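Local coordinates for heat shock protein, putative (Plasmodium falciparum, PDB 1Y6Z) that forms the middle domain of a putative Hsp90-family chaperone, which probably binds unfolded proteins and uses ATP hydrolysis to assist their folding, at residues L4-K8 with Y76-V80; I90-L94 with I160-D165; Q169-S174 with L246-K252. All coordinates share one frame; numbering follows the deposited sequence.

Overall arrangement
Contact 1 lies at one end of the elongated chain, its centre about 27 Å from the chain centre, whereas contact 2 lies close to that centre, at about 8 Å. Contact 3 is on the opposite side from contact 1; their centres are about 38 Å apart. Contacts 2 and 3 touch, because Ile172 CD1 of helix 169-173 meets Trp93 CZ2 at 3.4 Å, and helices 145-164 and 169-173 are consecutive. All three combine buried and exposed residues. Contact 1 has no direct hydrogen bond across it and rests on an aromatic pair and Arg79 laid against Pro5. Contact 2 adds a salt bridge and an indole bond, while contact 3 relies on apolar packing and a bridging water.

Contact 1: L4-K8 with Y76-V80; sequences LPIWK and YVKRV
Arg79 reaches from a tight turn across Lys8, Pro5 and Leu4, and its side chain can be followed atom by atom. CB starts the chain toward segment 4-8. At CG the first neighbour is the ammonium of Lys8, with NZ 3.6 Å from Arg79 CG, and one bond further on Lys8 NZ is 3.3 Å from Arg79 CD. The chain then bends (chi3 37°), which brings the edge of the guanidinium against the proline ring: Pro5 CD lies 3.2 Å from Arg79 NE, near the guanidinium plane. NE is buried here without a polar partner in the model. At the tip, NH1 approaches Pro5 CD and, more loosely, Leu4 CB. Lys8 NZ and Arg79 NE are like charges 4.5 Å apart; Lys8 also touches Asp102, whose carboxylate may temper their repulsion.

Beside this polar arm is an aromatic pair. The indole of Trp7 directs its CH2 over the centre of the Tyr76 ring, 3.5 Å from Tyr76 CE2. The planes meet at 41° with centroids 4.3 Å apart, an oblique geometry that is neither a parallel stack nor a T-shape. Trp7 has CG between its backbone N and carbonyl carbon (chi1 62°), which turns one indole face to Pro5 CB and the six-membered ring toward Tyr76.

Asp102 of strand 98-103 joins the two segments from outside, one oxygen accepting Trp7 NE1 and the other the backbone N of Arg79. Val77 to Val80 form a type I' turn, the two-residue loop of the beta hairpin made by strands 73-77 and 80-83. The N-terminal segment 4-8 thus packs beside the hairpin end of the five-stranded sheet, with Trp7 also touching Ile50 of strand 47-53 and Ile100 of strand 98-103, and Ile6 reaching helix 16-27.

Contact 2: I90-L94 with I160-D165; sequences IPRWL and IGVVED
Glu164 OE1 is gripped twice, by Arg92 NE at 2.9 Å and by a water that donates to it. The same water accepts a weak bond from the backbone N of Trp93, so it links the carboxylate to the backbone of the residue after Arg92. The other oxygen takes a second arginine bond, from Arg92 NH2 to Glu164 OE2 at 2.8 Å. This is a side-on, two-nitrogen salt bridge in which each oxygen uses its syn lone pair. The guanidinium and carboxylate planes are only 20° apart, with each oxygen tilted slightly from the guanidinium plane. An extended Arg92 chain from CG to NE carries the group out to meet Glu164, and Phe66 adds a cation-pi contact to the arginine.

Deeper in, the Trp93 ring lies against the helix. Gly161 CA approaches over one face, 3.4 Å from Trp93 CG, and its CH-pi geometry (26° off the normal of the five-membered ring) shows a true face contact. Backbone and indole come this close because Gly161 carries no side chain. Leu94 CG covers the opposite face. At the ring edge, Trp93 NE1 donates to the anti lone pair of Asp165 OD2 at 3.0 Å, the oxygen tilted somewhat from the indole plane. Asp165 leaves helical geometry just after helix 145-164; its CG, anti to the backbone N (chi1 178°), carries the carboxylate to the indole N-H. The other oxygen accepts the backbone N of Asn168, so one carboxylate holds both the indole and the chain leading into helix 169-173.

The indole, laid face-on against Gly161, thus ties the loop ahead of strand 98-103 to the C-terminal end of helix 145-164, consistent with the junction between the large alpha-beta-alpha subdomain and the helical coil of Hsp90 middle domains.

Contact 3: Q169-S174 with L246-K252; sequences QEEIAS and LTVNKYK
Tyr251 and Ala173 meet obliquely, with Ala173 CB 3.5 Å from Tyr251 CE1. The tyrosine ring reaches across the end of helix 169-173: Glu170 O lies at its edge, near the ring plane, and at the hydroxyl Ser174 CB comes to 3.4 Å from Tyr251 OH. With CG anti to the backbone N (chi1 177°), the ring swings back toward the helix although its first bond does not point there. Over one face of the ring sits the next residue's own chain, Lys252 CG being above its centre. The two side chains run on to a common outside partner, Asp191, which forms a salt bridge with Lys252 NZ and accepts from Tyr251 OH.

Glu170 crosses Lys252 at about a right angle. Its carboxylate lies against the aliphatic part of the lysine, Glu170 OE2 being 3.6 Å from Lys252 CG, while the ammonium is further off, with Lys252 NZ 4.9 Å from Glu170 OE2, so any attraction between the charges is probably weak. A water supplies the polar link instead, donating to Glu170 OE1 at 3.1 Å and accepting from the backbone N of Lys252.

Leu246 closes the apolar side, its CD2 lying 3.9 Å from Ala173 CB and equally near Gln169 OE1, with the leucine and glutamine chains oblique to one another. Both Ala173 and Leu246 also touch Val162 of helix 145-164, so three helices share this patch. Within segment 169-174, Ser174 OG donates to Glu171 O at 2.6 Å, turning its hydroxyl back onto the helix.

Segment 246-252 carries the chain from helix 237-249 toward strand 256-258, in the beta-alpha-beta crossover from strand 231-234. Its packing on helix 169-173 is consistent with the seam between the helical coil and the smaller alpha-beta-alpha subdomain of an Hsp90 middle domain.

Contact 1: L4-K8 with Y76-V80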
loop_
_atom_site.group_PDB
_atom_site.type_symbol
_atom_site.label_atom_id
_atom_site.label_comp_id
_atom_site.label_asym_id
_atom_site.label_seq_id
_atom_site.Cartn_x
_atom_site.Cartn_y
_atom_site.Cartn_z
ATOM N N LEU B 4 4.286 -18.244 28.210
ATOM C CA LEU B 4 4.736 -18.581 26.837
ATOM C C LEU B 4 5.437 -17.374 26.196
ATOM O O LEU B 4 5.578 -16.327 26.853
ATOM C CB LEU B 4 3.584 -19.165 25.997
ATOM C CG LEU B 4 2.310 -18.444 25.559
ATOM C CD1 LEU B 4 1.248 -19.520 25.254
ATOM C CD2 LEU B 4 1.803 -17.447 26.575
ATOM N N PRO B 5 5.984 -17.543 24.967
ATOM C CA PRO B 5 6.759 -16.432 24.435
ATOM C C PRO B 5 5.859 -15.270 23.999
ATOM O O PRO B 5 4.715 -15.507 23.579
ATOM C CB PRO B 5 7.452 -17.053 23.229
ATOM C CG PRO B 5 6.502 -18.073 22.732
ATOM C CD PRO B 5 5.943 -18.676 24.013
ATOM N N ILE B 6 6.398 -14.056 24.057
ATOM C CA ILE B 6 5.652 -12.823 23.750
ATOM C C ILE B 6 4.849 -12.923 22.434
ATOM O O ILE B 6 3.689 -12.538 22.414
ATOM C CB ILE B 6 6.560 -11.563 23.771
ATOM C CG1 ILE B 6 5.750 -10.273 23.549
ATOM C CG2 ILE B 6 7.634 -11.673 22.708
ATOM C CD1 ILE B 6 6.486 -8.976 23.972
ATOM N N TRP B 7 5.455 -13.482 21.379
ATOM C CA TRP B 7 4.846 -13.552 20.036
ATOM C C TRP B 7 3.630 -14.437 19.887
ATOM O O TRP B 7 3.014 -14.455 18.803
ATOM C CB TRP B 7 5.867 -13.940 18.970
ATOM C CG TRP B 7 6.498 -15.324 19.148
ATOM C CD1 TRP B 7 6.018 -16.529 18.687
ATOM C CD2 TRP B 7 7.761 -15.605 19.754
ATOM N NE1 TRP B 7 6.880 -17.541 19.017
ATOM C CE2 TRP B 7 7.970 -17.004 19.656
ATOM C CE3 TRP B 7 8.730 -14.819 20.389
ATOM C CZ2 TRP B 7 9.105 -17.620 20.162
ATOM C CZ3 TRP B 7 9.871 -15.434 20.893
ATOM C CH2 TRP B 7 10.045 -16.817 20.777
ATOM N N LYS B 8 3.310 -15.149 20.974
ATOM C CA LYS B 8 2.176 -16.056 21.075
ATOM C C LYS B 8 1.075 -15.501 21.978
ATOM O O LYS B 8 -0.083 -15.920 21.881
ATOM C CB LYS B 8 2.648 -17.411 21.595
ATOM C CG LYS B 8 2.402 -18.530 20.605
ATOM C CD LYS B 8 3.436 -18.581 19.498
ATOM C CE LYS B 8 3.121 -19.720 18.565
ATOM N NZ LYS B 8 2.844 -20.947 19.391
ATOM N N TYR B 76 12.055 -19.402 14.676
ATOM C CA TYR B 76 11.609 -20.386 15.641
ATOM C C TYR B 76 10.694 -21.312 14.821
ATOM O O TYR B 76 10.028 -20.876 13.860
ATOM C CB TYR B 76 10.855 -19.720 16.806
ATOM C CG TYR B 76 11.693 -18.799 17.703
ATOM C CD1 TYR B 76 11.968 -17.500 17.301
ATOM C CD2 TYR B 76 12.233 -19.243 18.937
ATOM C CE1 TYR B 76 12.699 -16.661 18.046
ATOM C CE2 TYR B 76 13.006 -18.376 19.731
ATOM C CZ TYR B 76 13.218 -17.070 19.260
ATOM O OH TYR B 76 13.947 -16.133 19.950
ATOM N N VAL B 77 10.704 -22.597 15.158
ATOM C CA VAL B 77 9.688 -23.530 14.667
ATOM C C VAL B 77 9.067 -24.081 15.944
ATOM O O VAL B 77 9.784 -24.378 16.908
ATOM C CB VAL B 77 10.282 -24.648 13.748
ATOM C CG1 VAL B 77 9.204 -25.570 13.225
ATOM C CG2 VAL B 77 10.991 -24.032 12.550
ATOM N N LYS B 78 7.742 -24.154 15.973
ATOM C CA LYS B 78 6.995 -24.623 17.148
ATOM C C LYS B 78 7.590 -24.108 18.460
ATOM O O LYS B 78 7.673 -24.836 19.461
ATOM C CB LYS B 78 6.878 -26.164 17.160
ATOM C CG LYS B 78 6.416 -26.809 15.844
ATOM C CD LYS B 78 6.448 -28.345 15.930
ATOM C CE LYS B 78 5.590 -29.000 14.839
ATOM N NZ LYS B 78 5.152 -30.393 15.259
ATOM N N ARG B 79 7.990 -22.832 18.438
ATOM C CA ARG B 79 8.584 -22.106 19.587
ATOM C C ARG B 79 9.995 -22.539 19.984
ATOM O O ARG B 79 10.543 -22.058 20.966
ATOM C CB ARG B 79 7.632 -22.067 20.787
ATOM C CG ARG B 79 6.213 -21.703 20.389
ATOM C CD ARG B 79 5.195 -21.917 21.495
ATOM N NE ARG B 79 5.742 -21.579 22.805
ATOM C CZ ARG B 79 6.012 -22.470 23.750
ATOM N NH1 ARG B 79 6.525 -22.073 24.910
ATOM N NH2 ARG B 79 5.774 -23.760 23.531
ATOM N N VAL B 80 10.626 -23.405 19.198
ATOM C CA VAL B 80 12.047 -23.639 19.457
ATOM C C VAL B 80 12.902 -22.828 18.511
ATOM O O VAL B 80 12.672 -22.819 17.304
ATOM C CB VAL B 80 12.501 -25.164 19.473
ATOM C CG1 VAL B 80 11.574 -26.002 20.344
ATOM C CG2 VAL B 80 12.586 -25.707 18.109
#

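Contact 2: I90-L94 with I160-D165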
loop_
_atom_site.group_PDB
_atom_site.type_symbol
_atom_site.label_atom_id
_atom_site.label_comp_id
_atom_site.label_asym_id
_atom_site.label_seq_id
_atom_site.Cartn_x
_atom_site.Cartn_y
_atom_site.Cartn_z
ATOM N N ILE B 90 15.439 -12.829 2.792
ATOM C CA ILE B 90 14.629 -11.637 2.501
ATOM C C ILE B 90 15.500 -10.658 1.701
ATOM O O ILE B 90 16.717 -10.813 1.709
ATOM C CB ILE B 90 13.896 -11.030 3.787
ATOM C CG1 ILE B 90 14.830 -10.189 4.647
ATOM C CG2 ILE B 90 13.325 -12.145 4.674
ATOM C CD1 ILE B 90 14.053 -9.319 5.684
ATOM N N PRO B 91 14.896 -9.674 0.978
ATOM C CA PRO B 91 15.729 -8.728 0.208
ATOM C C PRO B 91 16.782 -8.119 1.106
ATOM O O PRO B 91 16.508 -7.840 2.256
ATOM C CB PRO B 91 14.738 -7.660 -0.214
ATOM C CG PRO B 91 13.458 -8.507 -0.423
ATOM C CD PRO B 91 13.468 -9.400 0.812
ATOM N N ARG B 92 17.993 -7.971 0.614
ATOM C CA ARG B 92 19.029 -7.520 1.547
ATOM C C ARG B 92 18.871 -6.066 1.954
ATOM O O ARG B 92 19.476 -5.615 2.960
ATOM C CB ARG B 92 20.423 -7.740 0.956
ATOM C CG ARG B 92 20.814 -6.738 -0.127
ATOM C CD ARG B 92 22.282 -7.007 -0.615
ATOM N NE ARG B 92 22.699 -6.000 -1.586
ATOM C CZ ARG B 92 23.969 -5.793 -1.966
ATOM N NH1 ARG B 92 24.950 -6.540 -1.479
ATOM N NH2 ARG B 92 24.258 -4.861 -2.839
ATOM N N TRP B 93 18.050 -5.300 1.225
ATOM C CA TRP B 93 17.854 -3.923 1.677
ATOM C C TRP B 93 17.154 -3.887 3.064
ATOM O O TRP B 93 17.240 -2.892 3.753
ATOM C CB TRP B 93 17.128 -3.056 0.661
ATOM C CG TRP B 93 15.707 -3.349 0.521
ATOM C CD1 TRP B 93 15.163 -4.289 -0.288
ATOM C CD2 TRP B 93 14.607 -2.726 1.240
ATOM N NE1 TRP B 93 13.803 -4.314 -0.123
ATOM C CE2 TRP B 93 13.431 -3.321 0.764
ATOM C CE3 TRP B 93 14.518 -1.679 2.197
ATOM C CZ2 TRP B 93 12.139 -2.944 1.240
ATOM C CZ3 TRP B 93 13.232 -1.267 2.639
ATOM C CH2 TRP B 93 12.068 -1.924 2.174
ATOM N N LEU B 94 16.532 -4.988 3.470
ATOM C CA LEU B 94 15.892 -5.102 4.779
ATOM C C LEU B 94 16.723 -5.759 5.880
ATOM O O LEU B 94 16.170 -6.103 6.930
ATOM C CB LEU B 94 14.598 -5.908 4.643
ATOM C CG LEU B 94 13.547 -5.040 3.968
ATOM C CD1 LEU B 94 12.484 -6.003 3.515
ATOM C CD2 LEU B 94 12.992 -3.971 4.989
ATOM N N ILE B 160 19.051 1.656 -1.637
ATOM C CA ILE B 160 19.451 0.354 -2.235
ATOM C C ILE B 160 18.216 -0.483 -2.607
ATOM O O ILE B 160 18.196 -1.114 -3.663
ATOM C CB ILE B 160 20.410 -0.414 -1.321
ATOM C CG1 ILE B 160 21.783 0.267 -1.309
ATOM C CG2 ILE B 160 20.584 -1.926 -1.762
ATOM C CD1 ILE B 160 22.472 0.034 0.013
ATOM N N GLY B 161 17.197 -0.476 -1.750
ATOM C CA GLY B 161 15.927 -1.141 -2.086
ATOM C C GLY B 161 15.325 -0.689 -3.423
ATOM O O GLY B 161 14.850 -1.526 -4.217
ATOM N N VAL B 162 15.329 0.622 -3.642
ATOM C CA VAL B 162 14.889 1.237 -4.926
ATOM C C VAL B 162 15.675 0.656 -6.137
ATOM O O VAL B 162 15.081 0.360 -7.214
ATOM C CB VAL B 162 15.023 2.784 -4.904
ATOM C CG1 VAL B 162 14.771 3.370 -6.318
ATOM C CG2 VAL B 162 14.094 3.423 -3.845
ATOM N N VAL B 163 16.996 0.528 -5.971
ATOM C CA VAL B 163 17.875 -0.117 -6.981
ATOM C C VAL B 163 17.547 -1.602 -7.131
ATOM O O VAL B 163 17.341 -2.120 -8.260
ATOM C CB VAL B 163 19.396 0.063 -6.583
ATOM C CG1 VAL B 163 20.362 -0.585 -7.614
ATOM C CG2 VAL B 163 19.722 1.523 -6.387
ATOM N N GLU B 164 17.462 -2.314 -5.988
ATOM C CA GLU B 164 17.475 -3.799 -5.997
ATOM C C GLU B 164 16.178 -4.544 -5.863
ATOM O O GLU B 164 16.104 -5.722 -6.188
ATOM C CB GLU B 164 18.460 -4.343 -4.946
ATOM C CG GLU B 164 19.838 -3.796 -5.127
ATOM C CD GLU B 164 20.851 -4.346 -4.177
ATOM O OE1 GLU B 164 20.489 -5.108 -3.241
ATOM O OE2 GLU B 164 22.024 -3.955 -4.338
ATOM N N ASP B 165 15.135 -3.886 -5.410
ATOM C CA ASP B 165 13.919 -4.625 -5.122
ATOM C C ASP B 165 12.877 -4.244 -6.209
ATOM O O ASP B 165 12.021 -3.375 -6.007
ATOM C CB ASP B 165 13.445 -4.369 -3.667
ATOM C CG ASP B 165 12.134 -5.107 -3.330
ATOM O OD1 ASP B 165 11.435 -5.522 -4.275
ATOM O OD2 ASP B 165 11.788 -5.258 -2.148
HETATM O O HOH W 1 18.014 -5.474 -1.794
#

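Contact 3: Q169-S174 with L246-K252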
loop_
_atom_site.group_PDB
_atom_site.type_symbol
_atom_site.label_atom_id
_atom_site.label_comp_id
_atom_site.label_asym_id
_atom_site.label_seq_id
_atom_site.Cartn_x
_atom_site.Cartn_y
_atom_site.Cartn_z
ATOM N N GLN B 169 9.800 -1.479 -5.841
ATOM C CA GLN B 169 10.570 -0.307 -6.170
ATOM C C GLN B 169 9.757 0.994 -5.975
ATOM O O GLN B 169 10.231 1.907 -5.336
ATOM C CB GLN B 169 11.097 -0.480 -7.618
ATOM C CG GLN B 169 10.118 0.054 -8.675
ATOM C CD GLN B 169 10.572 1.371 -9.296
ATOM O OE1 GLN B 169 11.754 1.735 -9.197
ATOM N NE2 GLN B 169 9.645 2.075 -9.964
ATOM N N GLU B 170 8.507 1.070 -6.451
ATOM C CA GLU B 170 7.775 2.360 -6.363
ATOM C C GLU B 170 7.414 2.749 -4.948
ATOM O O GLU B 170 7.545 3.925 -4.540
ATOM C CB GLU B 170 6.483 2.314 -7.214
ATOM C CG GLU B 170 5.662 3.635 -7.174
ATOM C CD GLU B 170 4.358 3.580 -7.999
ATOM O OE1 GLU B 170 4.434 3.121 -9.162
ATOM O OE2 GLU B 170 3.299 4.029 -7.475
ATOM N N GLU B 171 6.959 1.762 -4.166
ATOM C CA GLU B 171 6.620 2.033 -2.779
ATOM C C GLU B 171 7.847 2.491 -1.974
ATOM O O GLU B 171 7.768 3.430 -1.146
ATOM C CB GLU B 171 6.022 0.787 -2.133
ATOM C CG GLU B 171 4.572 0.583 -2.444
ATOM C CD GLU B 171 3.938 -0.215 -1.321
ATOM O OE1 GLU B 171 4.174 -1.442 -1.341
ATOM O OE2 GLU B 171 3.292 0.395 -0.402
ATOM N N ILE B 172 8.972 1.859 -2.244
ATOM C CA ILE B 172 10.194 2.231 -1.504
ATOM C C ILE B 172 10.621 3.636 -1.942
ATOM O O ILE B 172 11.067 4.423 -1.116
ATOM C CB ILE B 172 11.321 1.231 -1.710
ATOM C CG1 ILE B 172 10.850 -0.218 -1.410
ATOM C CG2 ILE B 172 12.575 1.643 -0.846
ATOM C CD1 ILE B 172 11.956 -1.287 -1.672
ATOM N N ALA B 173 10.558 3.882 -3.250
ATOM C CA ALA B 173 10.914 5.166 -3.882
ATOM C C ALA B 173 10.127 6.329 -3.269
ATOM O O ALA B 173 10.664 7.437 -3.088
ATOM C CB ALA B 173 10.670 5.073 -5.420
ATOM N N SER B 174 8.872 6.067 -2.916
ATOM C CA SER B 174 8.008 7.063 -2.296
ATOM C C SER B 174 8.479 7.519 -0.903
ATOM O O SER B 174 8.001 8.556 -0.386
ATOM C CB SER B 174 6.548 6.547 -2.267
ATOM O OG SER B 174 6.324 5.601 -1.269
ATOM N N LEU B 246 15.591 5.107 -11.060
ATOM C CA LEU B 246 14.305 5.712 -11.366
ATOM C C LEU B 246 14.358 6.206 -12.804
ATOM O O LEU B 246 13.337 6.243 -13.489
ATOM C CB LEU B 246 14.019 6.844 -10.394
ATOM C CG LEU B 246 13.846 6.357 -8.942
ATOM C CD1 LEU B 246 13.783 7.535 -8.017
ATOM C CD2 LEU B 246 12.633 5.479 -8.803
ATOM N N THR B 247 15.580 6.509 -13.236
ATOM C CA THR B 247 15.922 6.985 -14.590
ATOM C C THR B 247 15.593 5.941 -15.657
ATOM O O THR B 247 15.461 6.300 -16.819
ATOM C CB THR B 247 17.427 7.382 -14.651
ATOM O OG1 THR B 247 17.599 8.759 -14.322
ATOM C CG2 THR B 247 18.056 7.105 -15.982
ATOM N N VAL B 248 15.462 4.665 -15.258
ATOM C CA VAL B 248 15.132 3.581 -16.198
ATOM C C VAL B 248 13.683 3.056 -16.171
ATOM O O VAL B 248 13.108 2.856 -17.225
ATOM C CB VAL B 248 16.252 2.453 -16.328
ATOM C CG1 VAL B 248 17.395 2.598 -15.287
ATOM C CG2 VAL B 248 15.655 1.025 -16.378
ATOM N N ASN B 249 13.051 2.841 -15.018
ATOM C CA ASN B 249 11.587 2.565 -15.118
ATOM C C ASN B 249 10.689 3.640 -14.557
ATOM O O ASN B 249 9.503 3.392 -14.280
ATOM C CB ASN B 249 11.153 1.173 -14.635
ATOM C CG ASN B 249 10.738 0.235 -15.797
ATOM O OD1 ASN B 249 11.413 0.164 -16.843
ATOM N ND2 ASN B 249 9.641 -0.515 -15.595
ATOM N N LYS B 250 11.267 4.836 -14.425
ATOM C CA LYS B 250 10.519 6.062 -14.100
ATOM C C LYS B 250 10.115 6.080 -12.625
ATOM O O LYS B 250 10.413 5.150 -11.859
ATOM C CB LYS B 250 9.269 6.194 -14.997
ATOM C CG LYS B 250 9.532 6.322 -16.539
ATOM C CD LYS B 250 8.196 6.494 -17.249
ATOM C CE LYS B 250 8.318 7.207 -18.580
ATOM N NZ LYS B 250 7.110 8.052 -18.849
ATOM N N TYR B 251 9.428 7.142 -12.237
ATOM C CA TYR B 251 8.815 7.218 -10.921
ATOM C C TYR B 251 7.417 7.725 -11.098
ATOM O O TYR B 251 7.207 8.911 -11.394
ATOM C CB TYR B 251 9.582 8.115 -9.945
ATOM C CG TYR B 251 8.857 8.234 -8.604
ATOM C CD1 TYR B 251 8.811 7.145 -7.692
ATOM C CD2 TYR B 251 8.175 9.397 -8.252
ATOM C CE1 TYR B 251 8.125 7.253 -6.487
ATOM C CE2 TYR B 251 7.486 9.506 -7.032
ATOM C CZ TYR B 251 7.468 8.398 -6.173
ATOM O OH TYR B 251 6.836 8.480 -4.994
ATOM N N LYS B 252 6.462 6.825 -10.899
ATOM C CA LYS B 252 5.043 7.129 -11.000
ATOM C C LYS B 252 4.786 7.806 -12.348
ATOM O O LYS B 252 4.038 8.761 -12.436
ATOM C CB LYS B 252 4.512 7.969 -9.809
ATOM C CG LYS B 252 4.539 7.261 -8.425
ATOM C CD LYS B 252 3.783 8.031 -7.322
ATOM C CE LYS B 252 3.937 7.303 -5.976
ATOM N NZ LYS B 252 3.655 8.155 -4.769
HETATM O O HOH W 2 7.199 3.847 -10.478
#